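Local coordinates for protein C-X-C motif chemokine 13 (Homo sapiens, PDB 7JNY) that attracts B lymphocytes as a secreted CXC chemokine that binds the receptor CXCR5, and also binds heparin, at residues E43-V46 with S52-C55; D28-L33 with Q64-V69. All coordinates share one frame; numbering follows the deposited sequence.

Overall arrangement
Both contacts share one sheet, in which strands 27-33 and 43-48 are neighbours. Contact 1 pairs strand 43-48 with strand 53-56, the outermost on that side within this chain. It is backbone chemistry, with two hydrogen bonds and two apolar side-chain contacts. Contact 2 lays helix 61-72 over strand 27-33. It lies nearer the centre of the folded chain (about 4 Å from it, against about 7 Å, centre to centre) and is purely apolar, isoleucine against methionine. Both are partly buried, but only contact 1 has an exposed touching residue, I53. Backbone hydrogen bonds of Q31 with I45 and of L33 with E43 tie the contacts together. Contact 1 is nested inside the loop that contact 2 closes.

Contact 1 (E43-V46 with S52-C55); sequences EIIV and SIVC
I45 lays its CG2 methyl against the CG2 methyl of I53, two residues before C55, which lies directly across from it. The strands form the antiparallel beta hairpin that closes the chemokine sheet at strand 53-56. The two methyls are 3.5 Å apart, CG2 to CG2, a tight fit, and the side chains cross at a slant. In I45 the CG1 branch stands beside the backbone N (chi1 -56°). This leaves CG2 to lean toward I53, while CG1 lies 4.1 Å from C55 SG. I45 and C55 are a non-hydrogen-bonded pair on the same face of the sheet. C55 SG is joined to C14 SG in a disulfide, which ties this edge strand to the N-terminal CXC segment. E43 also reaches that segment, its carboxylate accepting hydrogen bonds from the backbone N atoms of R13 and C14.

V46 and V54 are the hydrogen-bonded pair, with side chains on the other face. V54 N gives its hydrogen to V46 O at 2.9 Å, with a bend to 153°. The return bond, V46 N to V54 O, is 2.8 Å and nearly straight at 173°.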
loop_
_atom_site.group_PDB
_atom_site.type_symbol
_atom_site.label_atom_id
_atom_site.label_comp_id
_atom_site.label_asym_id
_atom_site.label_seq_id
_atom_site.Cartn_x
_atom_site.Cartn_y
_atom_site.Cartn_z
ATOM N N GLU A 43 -0.070 7.791 1.960
ATOM C CA GLU A 43 0.177 7.336 0.600
ATOM C C GLU A 43 0.388 5.824 0.633
ATOM O O GLU A 43 0.872 5.274 1.620
ATOM C CB GLU A 43 1.371 8.038 -0.025
ATOM C CG GLU A 43 1.143 9.559 -0.149
ATOM C CD GLU A 43 2.208 10.246 -0.993
ATOM O OE1 GLU A 43 3.405 10.017 -0.728
ATOM O OE2 GLU A 43 1.845 10.997 -1.885
ATOM N N ILE A 44 -0.043 5.151 -0.429
ATOM C CA ILE A 44 0.115 3.698 -0.558
ATOM C C ILE A 44 0.604 3.462 -1.972
ATOM O O ILE A 44 -0.101 3.786 -2.937
ATOM C CB ILE A 44 -1.177 2.915 -0.295
ATOM C CG1 ILE A 44 -1.721 3.180 1.120
ATOM C CG2 ILE A 44 -0.908 1.410 -0.520
ATOM C CD1 ILE A 44 -2.901 2.286 1.553
ATOM N N ILE A 45 1.817 2.938 -2.111
ATOM C CA ILE A 45 2.430 2.743 -3.420
ATOM C C ILE A 45 2.565 1.243 -3.675
ATOM O O ILE A 45 3.170 0.522 -2.873
ATOM C CB ILE A 45 3.786 3.439 -3.510
ATOM C CG1 ILE A 45 3.594 4.939 -3.181
ATOM C CG2 ILE A 45 4.370 3.243 -4.880
ATOM C CD1 ILE A 45 4.876 5.702 -3.075
ATOM N N VAL A 46 2.010 0.777 -4.777
ATOM C CA VAL A 46 1.999 -0.654 -5.117
ATOM C C VAL A 46 2.983 -0.913 -6.244
ATOM O O VAL A 46 2.878 -0.322 -7.334
ATOM C CB VAL A 46 0.593 -1.126 -5.508
ATOM C CG1 VAL A 46 0.639 -2.603 -5.948
ATOM C CG2 VAL A 46 -0.370 -0.928 -4.354
ATOM N N SER A 52 5.302 -1.687 -13.153
ATOM C CA SER A 52 4.503 -0.498 -12.917
ATOM C C SER A 52 4.490 -0.163 -11.417
ATOM O O SER A 52 4.618 -1.044 -10.552
ATOM C CB SER A 52 3.112 -0.762 -13.506
ATOM O OG SER A 52 2.085 -0.066 -12.848
ATOM N N ILE A 53 4.444 1.135 -11.117
ATOM C CA ILE A 53 4.507 1.644 -9.760
ATOM C C ILE A 53 3.329 2.575 -9.584
ATOM O O ILE A 53 3.282 3.635 -10.204
ATOM C CB ILE A 53 5.799 2.404 -9.478
ATOM C CG1 ILE A 53 7.023 1.521 -9.588
ATOM C CG2 ILE A 53 5.738 2.994 -8.048
ATOM C CD1 ILE A 53 8.274 2.353 -9.688
ATOM N N VAL A 54 2.412 2.221 -8.699
ATOM C CA VAL A 54 1.077 2.803 -8.726
ATOM C C VAL A 54 0.758 3.392 -7.364
ATOM O O VAL A 54 0.707 2.665 -6.368
ATOM C CB VAL A 54 0.005 1.769 -9.105
ATOM C CG1 VAL A 54 -1.348 2.460 -9.195
ATOM C CG2 VAL A 54 0.370 1.060 -10.403
ATOM N N CYS A 55 0.493 4.698 -7.320
ATOM C CA CYS A 55 -0.067 5.254 -6.099
ATOM C C CYS A 55 -1.544 4.916 -6.027
ATOM O O CYS A 55 -2.286 5.109 -6.985
ATOM C CB CYS A 55 0.112 6.767 -6.028
ATOM S SG CYS A 55 1.777 7.332 -6.036
#

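Contact 2 (D28-L33 with Q64-V69); sequences DRIQIL and QRMMEV
I30 meets M66 end to end, where the C-terminal helix of the chemokine fold lies over its beta sheet. From CB, which points toward the helix, the I30 side chain divides. Its CG2 branch turns to the neighbouring strand and packs on CG2 of I44. The CG1 branch stands beside the backbone N (chi1 -65°) and carries CD1 out to the helix. CD1 lies 3.3 Å from M66 CE, closer than carbons usually pack. The touch is between the ends of the two side chains, the CD1 methyl against the thioether.

M66 also sets out toward the strand. Its CG is anti to the backbone N, and the chain stays extended as far as SD. A bend at the last torsion (chi3 57°) then places the CE methyl by I30. M67 comes to the sheet by another path. Its CB does not point straight at the strand, but bends at chi2 and chi3 bring the thioether round to I32. M67 and I32 approach tip to tip, but the exact placing of their end methyls is doubtful.

I30 and I32 both pack on L3 of strand 2-5, so this apolar layer takes in the strands on either side of 27-33. The nearest CA atoms of strand and helix, those of I30 and M67, are 9.9 Å apart. The side chains bridge this gap, with I30 CD1 3.9 Å from M66 SD.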
loop_
_atom_site.group_PDB
_atom_site.type_symbol
_atom_site.label_atom_id
_atom_site.label_comp_id
_atom_site.label_asym_id
_atom_site.label_seq_id
_atom_site.Cartn_x
_atom_site.Cartn_y
_atom_site.Cartn_z
ATOM N N ASP A 28 4.320 -7.111 -6.053
ATOM C CA ASP A 28 5.607 -7.496 -5.487
ATOM C C ASP A 28 5.842 -6.813 -4.149
ATOM O O ASP A 28 6.367 -7.420 -3.221
ATOM C CB ASP A 28 6.762 -7.102 -6.398
ATOM C CG ASP A 28 7.002 -8.101 -7.502
ATOM O OD1 ASP A 28 6.639 -9.276 -7.341
ATOM O OD2 ASP A 28 7.585 -7.709 -8.518
ATOM N N ARG A 29 5.517 -5.527 -4.049
ATOM C CA ARG A 29 5.699 -4.795 -2.809
ATOM C C ARG A 29 4.556 -3.815 -2.643
ATOM O O ARG A 29 4.069 -3.249 -3.634
ATOM C CB ARG A 29 6.953 -3.933 -2.771
ATOM C CG ARG A 29 8.299 -4.549 -2.895
ATOM C CD ARG A 29 9.266 -3.463 -2.405
ATOM N NE ARG A 29 9.817 -2.714 -3.531
ATOM C CZ ARG A 29 10.639 -1.678 -3.427
ATOM N NH1 ARG A 29 11.015 -1.203 -2.249
ATOM N NH2 ARG A 29 11.101 -1.106 -4.532
ATOM N N ILE A 30 4.231 -3.515 -1.389
ATOM C CA ILE A 30 3.339 -2.401 -1.066
ATOM C C ILE A 30 4.049 -1.494 -0.070
ATOM O O ILE A 30 4.543 -1.966 0.956
ATOM C CB ILE A 30 2.014 -2.883 -0.472
ATOM C CG1 ILE A 30 1.211 -3.681 -1.496
ATOM C CG2 ILE A 30 1.208 -1.710 0.027
ATOM C CD1 ILE A 30 0.250 -4.635 -0.836
ATOM N N GLN A 31 4.069 -0.191 -0.345
ATOM C CA GLN A 31 4.753 0.764 0.514
ATOM C C GLN A 31 3.711 1.682 1.118
ATOM O O GLN A 31 2.932 2.308 0.386
ATOM C CB GLN A 31 5.757 1.594 -0.268
ATOM C CG GLN A 31 6.861 0.775 -0.889
ATOM C CD GLN A 31 7.815 1.642 -1.647
ATOM O OE1 GLN A 31 7.396 2.547 -2.365
ATOM N NE2 GLN A 31 9.103 1.358 -1.531
ATOM N N ILE A 32 3.684 1.764 2.433
ATOM C CA ILE A 32 2.727 2.619 3.127
ATOM C C ILE A 32 3.508 3.746 3.768
ATOM O O ILE A 32 4.458 3.498 4.529
ATOM C CB ILE A 32 1.922 1.846 4.171
ATOM C CG1 ILE A 32 1.129 0.747 3.464
ATOM C CG2 ILE A 32 0.949 2.743 4.886
ATOM C CD1 ILE A 32 0.233 0.033 4.378
ATOM N N LEU A 33 3.101 4.980 3.468
ATOM C CA LEU A 33 3.681 6.160 4.101
ATOM C C LEU A 33 2.594 6.868 4.884
ATOM O O LEU A 33 1.807 7.635 4.296
ATOM C CB LEU A 33 4.285 7.067 3.037
ATOM C CG LEU A 33 5.368 6.354 2.231
ATOM C CD1 LEU A 33 4.800 6.007 0.888
ATOM C CD2 LEU A 33 6.601 7.229 2.096
ATOM N N GLN A 64 -8.316 -1.472 1.449
ATOM C CA GLN A 64 -8.635 -1.665 2.856
ATOM C C GLN A 64 -8.830 -3.143 3.182
ATOM O O GLN A 64 -8.318 -3.647 4.186
ATOM C CB GLN A 64 -9.886 -0.873 3.195
ATOM C CG GLN A 64 -9.665 0.620 3.016
ATOM C CD GLN A 64 -10.554 1.444 3.901
ATOM O OE1 GLN A 64 -11.641 1.013 4.277
ATOM N NE2 GLN A 64 -10.104 2.648 4.234
ATOM N N ARG A 65 -9.574 -3.850 2.340
ATOM C CA ARG A 65 -9.796 -5.278 2.568
ATOM C C ARG A 65 -8.475 -6.021 2.518
ATOM O O ARG A 65 -8.187 -6.860 3.380
ATOM C CB ARG A 65 -10.761 -5.806 1.538
ATOM C CG ARG A 65 -12.101 -5.103 1.631
ATOM C CD ARG A 65 -13.153 -5.824 0.857
ATOM N NE ARG A 65 -13.498 -7.002 1.634
ATOM C CZ ARG A 65 -14.727 -7.463 1.786
ATOM N NH1 ARG A 65 -15.757 -6.892 1.178
ATOM N NH2 ARG A 65 -14.929 -8.507 2.587
ATOM N N MET A 66 -7.640 -5.705 1.527
ATOM C CA MET A 66 -6.309 -6.320 1.469
ATOM C C MET A 66 -5.511 -6.071 2.724
ATOM O O MET A 66 -4.862 -6.983 3.255
ATOM C CB MET A 66 -5.510 -5.819 0.272
ATOM C CG MET A 66 -4.207 -6.590 0.109
ATOM S SD MET A 66 -3.259 -6.202 -1.379
ATOM C CE MET A 66 -3.027 -4.444 -1.188
ATOM N N MET A 67 -5.468 -4.824 3.171
ATOM C CA MET A 67 -4.692 -4.530 4.358
ATOM C C MET A 67 -5.182 -5.313 5.571
ATOM O O MET A 67 -4.383 -5.641 6.456
ATOM C CB MET A 67 -4.708 -3.020 4.627
ATOM C CG MET A 67 -3.981 -2.245 3.552
ATOM S SD MET A 67 -2.254 -2.794 3.438
ATOM C CE MET A 67 -1.685 -2.220 5.043
ATOM N N GLU A 68 -6.470 -5.643 5.630
ATOM C CA GLU A 68 -6.935 -6.459 6.745
ATOM C C GLU A 68 -6.381 -7.869 6.643
ATOM O O GLU A 68 -5.996 -8.468 7.653
ATOM C CB GLU A 68 -8.463 -6.501 6.810
ATOM C CG GLU A 68 -9.142 -5.197 7.100
ATOM C CD GLU A 68 -10.637 -5.375 7.037
ATOM O OE1 GLU A 68 -11.129 -6.359 7.633
ATOM O OE2 GLU A 68 -11.319 -4.559 6.383
ATOM N N VAL A 69 -6.295 -8.405 5.431
ATOM C CA VAL A 69 -5.657 -9.706 5.269
ATOM C C VAL A 69 -4.214 -9.632 5.735
ATOM O O VAL A 69 -3.738 -10.490 6.487
ATOM C CB VAL A 69 -5.757 -10.192 3.814
ATOM C CG1 VAL A 69 -5.039 -11.540 3.677
ATOM C CG2 VAL A 69 -7.195 -10.333 3.385
#